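Local coordinates for protein aldehyde reductase YahK (PDB 1UUF) that reduces a wide range of aldehydes to their primary alcohols as a zinc-dependent enzyme that strongly prefers NADPH over NADH, at residues H61-Q66 with P80-V85; V201-L206 with V356-V361. All blocks are in the same frame, centred on the assembly; numbering follows the deposited sequence.

Contact 1: H61-Q66 with P80-V85; sequences HSDLHQ and PGHEIV. With ZN (zinc ion), chain C.
D63 OD1 accepts the backbone N-H of G81, with G81 N 3.1 Å from D63 OD1, and a weak hydrogen bond from Y134 OH. The G81 N-H meets the carboxylate from well above its plane, at 150° at the hydrogen. D63 OD2 accepts a hydrogen bond from C60 N and another from water 2, whose O lies 2.8 Å from D63 OD2 and is in turn the acceptor for H82 N. A weak hydrogen bond from Y149 OH to OD2 adds to the hold on this buried acid. Its CG stands anti to the carbonyl carbon (chi1 -60°), which carries the carboxylate from helix 61-68 across to the loop, while CB of D63 rests on CB of P80 at 3.5 Å. From there D63 OD1 hangs over the centre of the H82 ring, 4.1 Å above its plane, and the ring of Y134 stacks on that of H82. H82 NE2 binds the catalytic zinc at 2.2 Å, and C60 and C178 are the other protein ligands. Water 1, its O 2.3 Å from the zinc, completes the four ligands and is hydrogen-bonded to S62 OG at 2.7 Å. D63 thus acts as a second-shell residue: it anchors the loop backbone just before one zinc ligand and the main chain of another, and a carboxylate so close to the imidazole may modestly favour H82's donation to the zinc.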
ATOM      1  N   HIS A  61      12.323  17.374 -13.143  1.00 17.56           N
ATOM      2  CA  HIS A  61      12.616  16.251 -14.022  1.00 18.74           C
ATOM      3  C   HIS A  61      11.451  15.999 -14.975  1.00 18.23           C
ATOM      4  O   HIS A  61      11.636  15.445 -16.059  1.00 18.41           O
ATOM      5  CB  HIS A  61      12.923  14.988 -13.215  1.00 22.98           C
ATOM      6  CG  HIS A  61      14.358  14.870 -12.803  1.00 28.28           C
ATOM      7  ND1 HIS A  61      14.898  15.590 -11.759  1.00 30.66           N
ATOM      8  CD2 HIS A  61      15.375  14.142 -13.324  1.00 30.01           C
ATOM      9  CE1 HIS A  61      16.186  15.310 -11.654  1.00 31.33           C
ATOM     10  NE2 HIS A  61      16.501  14.435 -12.592  1.00 30.70           N
ATOM     11  N   SER A  62      10.248  16.406 -14.581  1.00 17.40           N
ATOM     12  CA  SER A  62       9.100  16.212 -15.455  1.00 16.56           C
ATOM     13  C   SER A  62       9.224  17.077 -16.703  1.00 16.35           C
ATOM     14  O   SER A  62       8.685  16.733 -17.758  1.00 17.30           O
ATOM     15  CB  SER A  62       7.793  16.529 -14.723  1.00 16.70           C
ATOM     16  OG  SER A  62       7.501  15.519 -13.768  1.00 19.06           O
ATOM     17  N   ASP A  63       9.933  18.200 -16.587  1.00 13.99           N
ATOM     18  CA  ASP A  63      10.123  19.090 -17.730  1.00 15.36           C
ATOM     19  C   ASP A  63      11.002  18.366 -18.744  1.00 16.67           C
ATOM     20  O   ASP A  63      10.705  18.325 -19.936  1.00 16.54           O
ATOM     21  CB  ASP A  63      10.834  20.388 -17.327  1.00 13.47           C
ATOM     22  CG  ASP A  63      10.073  21.189 -16.287  1.00 16.73           C
ATOM     23  OD1 ASP A  63       8.841  21.019 -16.167  1.00 13.75           O
ATOM     24  OD2 ASP A  63      10.719  22.013 -15.604  1.00 15.68           O
ATOM     25  N   LEU A  64      12.095  17.805 -18.239  1.00 18.19           N
ATOM     26  CA  LEU A  64      13.054  17.076 -19.054  1.00 21.10           C
ATOM     27  C   LEU A  64      12.365  15.914 -19.761  1.00 22.26           C
ATOM     28  O   LEU A  64      12.465  15.767 -20.980  1.00 23.60           O
ATOM     29  CB  LEU A  64      14.186  16.566 -18.157  1.00 21.69           C
ATOM     30  CG  LEU A  64      15.405  15.878 -18.772  1.00 24.36           C
ATOM     31  CD1 LEU A  64      16.523  15.855 -17.738  1.00 24.09           C
ATOM     32  CD2 LEU A  64      15.055  14.467 -19.221  1.00 24.61           C
ATOM     33  N   HIS A  65      11.660  15.098 -18.986  1.00 23.04           N
ATOM     34  CA  HIS A  65      10.940  13.947 -19.523  1.00 24.52           C
ATOM     35  C   HIS A  65       9.968  14.362 -20.624  1.00 25.68           C
ATOM     36  O   HIS A  65       9.916  13.740 -21.684  1.00 24.83           O
ATOM     37  CB  HIS A  65      10.192  13.235 -18.388  1.00 26.60           C
ATOM     38  CG  HIS A  65       9.280  12.139 -18.848  1.00 29.02           C
ATOM     39  ND1 HIS A  65       8.054  12.384 -19.427  1.00 29.08           N
ATOM     40  CD2 HIS A  65       9.415  10.792 -18.807  1.00 30.57           C
ATOM     41  CE1 HIS A  65       7.471  11.235 -19.722  1.00 30.46           C
ATOM     42  NE2 HIS A  65       8.275  10.254 -19.357  1.00 30.53           N
ATOM     43  N   GLN A  66       9.212  15.426 -20.376  1.00 25.50           N
ATOM     44  CA  GLN A  66       8.231  15.916 -21.338  1.00 26.13           C
ATOM     45  C   GLN A  66       8.832  16.285 -22.694  1.00 27.67           C
ATOM     46  O   GLN A  66       8.281  15.938 -23.737  1.00 26.46           O
ATOM     47  CB  GLN A  66       7.505  17.134 -20.760  1.00 26.52           C
ATOM     48  CG  GLN A  66       6.178  17.473 -21.430  1.00 27.85           C
ATOM     49  CD  GLN A  66       5.087  16.465 -21.115  1.00 27.87           C
ATOM     50  OE1 GLN A  66       4.882  15.497 -21.850  1.00 29.01           O
ATOM     51  NE2 GLN A  66       4.387  16.682 -20.009  1.00 27.58           N
ATOM     52  N   PRO A  80       7.881  23.700 -21.142  1.00 14.50           N
ATOM     53  CA  PRO A  80       7.797  23.140 -19.790  1.00 13.54           C
ATOM     54  C   PRO A  80       7.836  24.195 -18.692  1.00 12.72           C
ATOM     55  O   PRO A  80       7.725  25.395 -18.951  1.00 10.82           O
ATOM     56  CB  PRO A  80       9.013  22.213 -19.716  1.00 14.70           C
ATOM     57  CG  PRO A  80       9.388  21.970 -21.166  1.00 15.38           C
ATOM     58  CD  PRO A  80       9.144  23.300 -21.786  1.00 14.13           C
ATOM     59  N   GLY A  81       8.007  23.720 -17.464  1.00 11.34           N
ATOM     60  CA  GLY A  81       8.079  24.605 -16.319  1.00 11.08           C
ATOM     61  C   GLY A  81       6.806  24.672 -15.505  1.00  9.60           C
ATOM     62  O   GLY A  81       5.780  25.138 -15.992  1.00 10.74           O
ATOM     63  N   HIS A  82       6.857  24.196 -14.266  1.00  9.52           N
ATOM     64  CA  HIS A  82       5.684  24.272 -13.410  1.00 10.99           C
ATOM     65  C   HIS A  82       5.996  24.436 -11.924  1.00 10.65           C
ATOM     66  O   HIS A  82       5.308  23.900 -11.063  1.00 10.61           O
ATOM     67  CB  HIS A  82       4.725  23.095 -13.661  1.00 10.37           C
ATOM     68  CG  HIS A  82       5.327  21.737 -13.477  1.00 13.16           C
ATOM     69  ND1 HIS A  82       4.787  20.613 -14.068  1.00 13.18           N
ATOM     70  CD2 HIS A  82       6.381  21.308 -12.744  1.00 13.07           C
ATOM     71  CE1 HIS A  82       5.484  19.551 -13.705  1.00 14.34           C
ATOM     72  NE2 HIS A  82       6.456  19.946 -12.904  1.00 14.36           N
ATOM     73  N   GLU A  83       7.059  25.188 -11.653  1.00 11.00           N
ATOM     74  CA  GLU A  83       7.494  25.534 -10.302  1.00 10.66           C
ATOM     75  C   GLU A  83       7.683  27.037 -10.479  1.00  9.94           C
ATOM     76  O   GLU A  83       8.795  27.563 -10.449  1.00  9.99           O
ATOM     77  CB  GLU A  83       8.813  24.838  -9.947  1.00 11.72           C
ATOM     78  CG  GLU A  83       8.698  23.315  -9.899  1.00 12.69           C
ATOM     79  CD  GLU A  83       9.894  22.644  -9.243  1.00 15.53           C
ATOM     80  OE1 GLU A  83      11.024  23.153  -9.397  1.00 14.61           O
ATOM     81  OE2 GLU A  83       9.704  21.596  -8.587  1.00 14.45           O
ATOM     82  N   ILE A  84       6.551  27.703 -10.680  1.00 10.56           N
ATOM     83  CA  ILE A  84       6.469  29.133 -10.969  1.00 10.37           C
ATOM     84  C   ILE A  84       6.171  30.098  -9.824  1.00  9.70           C
ATOM     85  O   ILE A  84       5.255  29.877  -9.037  1.00 10.24           O
ATOM     86  CB  ILE A  84       5.373  29.363 -12.046  1.00  9.69           C
ATOM     87  CG1 ILE A  84       5.691  28.533 -13.292  1.00  9.51           C
ATOM     88  CG2 ILE A  84       5.264  30.843 -12.403  1.00  9.52           C
ATOM     89  CD1 ILE A  84       4.499  28.356 -14.225  1.00 12.89           C
ATOM     90  N   VAL A  85       6.942  31.182  -9.759  1.00 10.73           N
ATOM     91  CA  VAL A  85       6.710  32.231  -8.772  1.00  9.89           C
ATOM     92  C   VAL A  85       6.855  33.565  -9.488  1.00 10.71           C
ATOM     93  O   VAL A  85       7.670  33.705 -10.399  1.00 10.57           O
ATOM     94  CB  VAL A  85       7.697  32.174  -7.581  1.00 10.06           C
ATOM     95  CG1 VAL A  85       7.501  30.881  -6.817  1.00 11.14           C
ATOM     96  CG2 VAL A  85       9.131  32.320  -8.067  1.00 11.84           C
TER
HETATM   97 ZN    ZN C 402       7.331  18.673 -11.371  1.00 18.13          ZN
HETATM   98  O   HOH W   1       6.288  16.661 -11.705  1.00 12.96           O
HETATM   99  O   HOH W   2       9.239  23.024 -13.458  1.00 11.91           O

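Contact 2: V201-L206 with V356-V361; sequences VGIGGL and VKYRFV
Y358 lies alongside I203 at the glycine-rich turn of the Rossmann fold, where strand 197-201 passes into helix 205-216 with the GxGxxG pattern G202, G204, G207. The two side chains point the same way, and I203 CG2 meets Y358 CE2 at 4.1 Å. Y358 CD2 also approaches the carbonyl O of I203 at 3.5 Å, obliquely to the ring plane. With CG of Y358 anti to its carbonyl carbon (chi1 -69°), the ring reaches back along the turn, and helix 231-237 touches both side chains through L237. K357 CB packs over one face of the ring, toward the rim, and the peptide bond between these two residues is cis. R359 leaves the chain on another course: bent at chi2 (-73°), it brings NH1 to the start of helix 205-216, while NE forms a salt bridge with E83 beside the catalytic zinc site. Having no side chain, G205 brings its backbone directly against both the guanidinium and the carbonyl of Y358. G205 CA lies 3.7 Å from R359 NH1 and makes a CA-H...O contact with Y358 O at 3.4 Å, bent to 124° at the hydrogen.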
ATOM      1  N   VAL A 201      14.268   8.354   0.925  1.00  9.36           N
ATOM      2  CA  VAL A 201      15.203   7.702   0.024  1.00 10.37           C
ATOM      3  C   VAL A 201      15.517   8.620  -1.147  1.00 11.00           C
ATOM      4  O   VAL A 201      14.614   9.071  -1.847  1.00 11.83           O
ATOM      5  CB  VAL A 201      14.627   6.380  -0.528  1.00 11.21           C
ATOM      6  CG1 VAL A 201      15.693   5.644  -1.322  1.00 12.12           C
ATOM      7  CG2 VAL A 201      14.120   5.514   0.614  1.00 10.88           C
ATOM      8  N   GLY A 202      16.802   8.896  -1.349  1.00 12.18           N
ATOM      9  CA  GLY A 202      17.206   9.761  -2.442  1.00 13.88           C
ATOM     10  C   GLY A 202      17.581  11.144  -1.952  1.00 15.58           C
ATOM     11  O   GLY A 202      16.879  11.727  -1.127  1.00 14.76           O
ATOM     12  N   ILE A 203      18.693  11.672  -2.457  1.00 17.21           N
ATOM     13  CA  ILE A 203      19.156  12.995  -2.053  1.00 18.65           C
ATOM     14  C   ILE A 203      19.245  13.932  -3.258  1.00 19.67           C
ATOM     15  O   ILE A 203      20.267  14.589  -3.477  1.00 20.62           O
ATOM     16  CB  ILE A 203      20.548  12.918  -1.378  1.00 20.43           C
ATOM     17  CG1 ILE A 203      20.617  11.717  -0.431  1.00 22.03           C
ATOM     18  CG2 ILE A 203      20.817  14.199  -0.592  1.00 21.18           C
ATOM     19  CD1 ILE A 203      19.684  11.797   0.763  1.00 24.09           C
ATOM     20  N   GLY A 204      18.172  13.981  -4.040  1.00 17.40           N
ATOM     21  CA  GLY A 204      18.134  14.847  -5.204  1.00 16.30           C
ATOM     22  C   GLY A 204      17.174  15.999  -4.968  1.00 15.05           C
ATOM     23  O   GLY A 204      16.974  16.405  -3.828  1.00 14.90           O
ATOM     24  N   GLY A 205      16.579  16.523  -6.036  1.00 14.49           N
ATOM     25  CA  GLY A 205      15.640  17.627  -5.899  1.00 14.79           C
ATOM     26  C   GLY A 205      14.503  17.318  -4.941  1.00 14.22           C
ATOM     27  O   GLY A 205      14.206  18.101  -4.038  1.00 14.77           O
ATOM     28  N   LEU A 206      13.862  16.171  -5.143  1.00 13.33           N
ATOM     29  CA  LEU A 206      12.757  15.750  -4.290  1.00 13.03           C
ATOM     30  C   LEU A 206      13.267  15.348  -2.919  1.00 12.58           C
ATOM     31  O   LEU A 206      12.701  15.731  -1.897  1.00 12.45           O
ATOM     32  CB  LEU A 206      12.023  14.560  -4.913  1.00 13.02           C
ATOM     33  CG  LEU A 206      11.167  14.816  -6.151  1.00 15.24           C
ATOM     34  CD1 LEU A 206      10.613  13.496  -6.664  1.00 13.83           C
ATOM     35  CD2 LEU A 206      10.028  15.764  -5.798  1.00 18.30           C
ATOM     36  N   VAL A 356      23.721  18.794  -9.075  1.00 20.58           N
ATOM     37  CA  VAL A 356      23.114  20.057  -8.671  1.00 18.37           C
ATOM     38  C   VAL A 356      22.711  19.949  -7.202  1.00 18.63           C
ATOM     39  O   VAL A 356      22.311  18.879  -6.735  1.00 18.97           O
ATOM     40  CB  VAL A 356      21.875  20.406  -9.543  1.00 17.13           C
ATOM     41  CG1 VAL A 356      20.769  19.377  -9.339  1.00 17.46           C
ATOM     42  CG2 VAL A 356      21.380  21.805  -9.202  1.00 17.28           C
ATOM     43  N   LYS A 357      22.833  21.053  -6.471  1.00 17.54           N
ATOM     44  CA  LYS A 357      22.497  21.067  -5.053  1.00 17.91           C
ATOM     45  C   LYS A 357      21.504  22.169  -4.689  1.00 16.84           C
ATOM     46  O   LYS A 357      21.903  23.249  -4.250  1.00 17.23           O
ATOM     47  CB  LYS A 357      23.772  21.229  -4.216  1.00 21.39           C
ATOM     48  CG  LYS A 357      24.735  20.053  -4.321  1.00 25.92           C
ATOM     49  CD  LYS A 357      25.957  20.223  -3.421  1.00 30.02           C
ATOM     50  CE  LYS A 357      26.846  21.371  -3.875  1.00 32.14           C
ATOM     51  NZ  LYS A 357      26.200  22.706  -3.719  1.00 37.71           N
ATOM     52  N   TYR A 358      20.210  21.902  -4.855  1.00 15.01           N
ATOM     53  CA  TYR A 358      19.712  20.624  -5.357  1.00 13.48           C
ATOM     54  C   TYR A 358      18.638  20.839  -6.405  1.00 13.87           C
ATOM     55  O   TYR A 358      18.002  19.886  -6.859  1.00 14.17           O
ATOM     56  CB  TYR A 358      19.117  19.801  -4.217  1.00 14.91           C
ATOM     57  CG  TYR A 358      20.151  19.319  -3.242  1.00 13.97           C
ATOM     58  CD1 TYR A 358      20.616  20.144  -2.222  1.00 15.51           C
ATOM     59  CD2 TYR A 358      20.722  18.059  -3.387  1.00 15.47           C
ATOM     60  CE1 TYR A 358      21.633  19.725  -1.371  1.00 15.59           C
ATOM     61  CE2 TYR A 358      21.738  17.630  -2.547  1.00 17.04           C
ATOM     62  CZ  TYR A 358      22.189  18.467  -1.544  1.00 16.71           C
ATOM     63  OH  TYR A 358      23.206  18.047  -0.723  1.00 18.77           O
ATOM     64  N   ARG A 359      18.446  22.093  -6.790  1.00 13.04           N
ATOM     65  CA  ARG A 359      17.421  22.431  -7.761  1.00 13.89           C
ATOM     66  C   ARG A 359      17.844  23.610  -8.617  1.00 13.64           C
ATOM     67  O   ARG A 359      18.319  24.622  -8.101  1.00 13.59           O
ATOM     68  CB  ARG A 359      16.127  22.790  -7.021  1.00 14.81           C
ATOM     69  CG  ARG A 359      14.955  21.846  -7.253  1.00 15.80           C
ATOM     70  CD  ARG A 359      14.366  22.029  -8.642  1.00 17.08           C
ATOM     71  NE  ARG A 359      13.091  21.328  -8.801  1.00 16.71           N
ATOM     72  CZ  ARG A 359      12.960  20.007  -8.874  1.00 17.50           C
ATOM     73  NH1 ARG A 359      14.027  19.224  -8.802  1.00 16.82           N
ATOM     74  NH2 ARG A 359      11.757  19.468  -9.024  1.00 15.65           N
ATOM     75  N   PHE A 360      17.690  23.477  -9.929  1.00 12.56           N
ATOM     76  CA  PHE A 360      18.010  24.582 -10.816  1.00 11.99           C
ATOM     77  C   PHE A 360      16.782  25.477 -10.863  1.00 12.98           C
ATOM     78  O   PHE A 360      15.652  24.988 -10.862  1.00 12.30           O
ATOM     79  CB  PHE A 360      18.312  24.094 -12.237  1.00 12.84           C
ATOM     80  CG  PHE A 360      19.662  23.462 -12.394  1.00 13.34           C
ATOM     81  CD1 PHE A 360      19.782  22.097 -12.633  1.00 13.68           C
ATOM     82  CD2 PHE A 360      20.815  24.232 -12.310  1.00 13.97           C
ATOM     83  CE1 PHE A 360      21.032  21.506 -12.788  1.00 13.53           C
ATOM     84  CE2 PHE A 360      22.073  23.652 -12.464  1.00 14.80           C
ATOM     85  CZ  PHE A 360      22.183  22.285 -12.703  1.00 14.83           C
ATOM     86  N   VAL A 361      17.002  26.787 -10.884  1.00 10.50           N
ATOM     87  CA  VAL A 361      15.907  27.741 -10.975  1.00 10.81           C
ATOM     88  C   VAL A 361      16.264  28.777 -12.028  1.00 11.17           C
ATOM     89  O   VAL A 361      17.318  29.410 -11.966  1.00 11.82           O
ATOM     90  CB  VAL A 361      15.632  28.446  -9.629  1.00 10.83           C
ATOM     91  CG1 VAL A 361      14.588  29.547  -9.812  1.00 10.39           C
ATOM     92  CG2 VAL A 361      15.117  27.433  -8.624  1.00  9.18           C
TER

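Contacts 1 and 2 lie in series along the chain, with centres 14 Å apart, and meet through a salt bridge: E83 OE1, next to the zinc ligand H82, is 2.8 Å from R359 NE. Strands 84-91 and 359-363 belong to the same mixed sheet, each pairing with strand 49-58, so the bridge ties together two chain segments that enter the same sheet. Contact 1 holds part of the catalytic zinc site itself; contact 2 joins that framework to the Rossmann turn, which in this family typically lies against the dinucleotide. The R359 side chain comes to about 5 Å (nearest atoms) from the catalytic zinc, and E83 OE2 also accepts from A179 N, beside C178.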